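Local coordinates for protein GrgF (Penicillium sp. sh18, PDB 6LZH) that catalyses the Claisen condensation that fuses two polyketide chains in gregatin A biosynthesis, as an alpha/beta hydrolase-fold polyketide transferase, at the interface of chains A and B. Sequence-based numbering; all coordinates share one arbitrary frame. Chains: chain A/B, GrgF.

The interface of chains A and B. Residues chain A 14-16, 93, 96; chain B 161-162, 165.
Carboxylate oxygen OD2 of A:Asp93 is gripped from two sides, by NH2 of B:Arg161 at 2.7 Å from across the interface and, within its own chain, by the backbone N of A:Leu16, also at 2.7 Å. They arrive from opposite faces of the carboxylate, the arginine on the syn side but tilted off the plane, the amide from well above the other face. The guanidinium binds side-on, its NE reaching the other carboxylate oxygen, OD1, at 2.8 Å. Both acceptors lie nearly in the guanidinium plane, but the two flat groups are turned 32° apart, making this salt bridge bidentate yet twisted. A bend at chi3 (82°) turns the arginine's end toward the acid. One guanidinium face is capped by A:Leu16, whose CD2 sits over its centre, 3.6 Å from CZ. The loop amide thus helps fix the acid, while the leucine side chain packs on the acid's partner. An alanine in place of A:Asp93 would probably leave the B:Arg161 charge without its mate and deprive the A:Leu16 amide of its acceptor, freeing the guanidinium to turn. The patch joins helix 84-99 of one subunit to helix 150-165 of the other in a two-fold symmetric, possibly biological dimer, its centre about 23 Å from the active-site A:Cys115. B:Leu165, with 89 Å² hidden, packs against the end of strand 9-14 and the following loop, its CD2 3.7 Å from O of A:Thr15. One turn on from A:Asp93 in helix 84-99, methyl CG2 of A:Thr96 meets CB of B:Ala162, the residue next to B:Arg161, at 4.0 Å.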
loop_
_atom_site.group_PDB
_atom_site.type_symbol
_atom_site.label_atom_id
_atom_site.label_comp_id
_atom_site.label_asym_id
_atom_site.label_seq_id
_atom_site.Cartn_x
_atom_site.Cartn_y
_atom_site.Cartn_z
ATOM N N THR A 14 -5.113 13.974 -15.620
ATOM C CA THR A 14 -5.389 14.175 -14.200
ATOM C C THR A 14 -5.559 12.833 -13.496
ATOM O O THR A 14 -6.140 11.897 -14.056
ATOM C CB THR A 14 -6.645 15.039 -14.031
ATOM O OG1 THR A 14 -6.499 16.233 -14.821
ATOM C CG2 THR A 14 -6.848 15.444 -12.573
ATOM N N THR A 15 -5.045 12.735 -12.269
ATOM C CA THR A 15 -5.189 11.505 -11.499
ATOM C C THR A 15 -6.384 11.601 -10.555
ATOM O O THR A 15 -6.870 12.690 -10.238
ATOM C CB THR A 15 -3.924 11.210 -10.685
ATOM O OG1 THR A 15 -3.760 12.230 -9.695
ATOM C CG2 THR A 15 -2.692 11.184 -11.581
ATOM N N LEU A 16 -6.829 10.438 -10.071
ATOM C CA LEU A 16 -7.945 10.427 -9.131
ATOM C C LEU A 16 -7.644 11.292 -7.911
ATOM O O LEU A 16 -8.539 11.965 -7.386
ATOM C CB LEU A 16 -8.278 8.993 -8.720
ATOM C CG LEU A 16 -9.471 8.744 -7.779
ATOM C CD1 LEU A 16 -10.782 9.264 -8.367
ATOM C CD2 LEU A 16 -9.585 7.269 -7.486
ATOM N N ASP A 93 -5.524 5.502 -14.181
ATOM C CA ASP A 93 -5.998 6.801 -14.648
ATOM C C ASP A 93 -5.471 7.091 -16.048
ATOM O O ASP A 93 -6.169 7.698 -16.875
ATOM C CB ASP A 93 -5.577 7.903 -13.663
ATOM C CG ASP A 93 -6.224 7.735 -12.297
ATOM O OD1 ASP A 93 -7.272 7.054 -12.237
ATOM O OD2 ASP A 93 -5.677 8.273 -11.287
ATOM N N THR A 96 -7.699 5.169 -18.448
ATOM C CA THR A 96 -8.947 5.928 -18.579
ATOM C C THR A 96 -8.794 7.078 -19.562
ATOM O O THR A 96 -9.622 7.255 -20.463
ATOM C CB THR A 96 -9.369 6.463 -17.209
ATOM O OG1 THR A 96 -9.639 5.360 -16.343
ATOM C CG2 THR A 96 -10.604 7.366 -17.314
ATOM N N ARG B 161 -13.206 4.680 -10.367
ATOM C CA ARG B 161 -12.159 5.650 -10.665
ATOM C C ARG B 161 -12.554 6.535 -11.835
ATOM O O ARG B 161 -12.460 7.765 -11.761
ATOM C CB ARG B 161 -10.840 4.949 -11.003
ATOM C CG ARG B 161 -10.087 4.322 -9.879
ATOM C CD ARG B 161 -8.676 3.921 -10.375
ATOM N NE ARG B 161 -7.765 5.063 -10.353
ATOM C CZ ARG B 161 -7.074 5.411 -9.276
ATOM N NH1 ARG B 161 -7.207 4.702 -8.151
ATOM N NH2 ARG B 161 -6.271 6.466 -9.303
ATOM N N ALA B 162 -12.981 5.915 -12.935
ATOM C CA ALA B 162 -13.317 6.679 -14.133
ATOM C C ALA B 162 -14.514 7.586 -13.887
ATOM O O ALA B 162 -14.535 8.733 -14.351
ATOM C CB ALA B 162 -13.590 5.731 -15.296
ATOM N N LEU B 165 -13.563 10.636 -11.682
ATOM C CA LEU B 165 -12.863 11.605 -12.512
ATOM C C LEU B 165 -13.841 12.448 -13.322
ATOM O O LEU B 165 -13.555 13.615 -13.621
ATOM C CB LEU B 165 -11.885 10.884 -13.436
ATOM C CG LEU B 165 -10.563 10.457 -12.779
ATOM C CD1 LEU B 165 -9.831 9.467 -13.667
ATOM C CD2 LEU B 165 -9.694 11.661 -12.479
#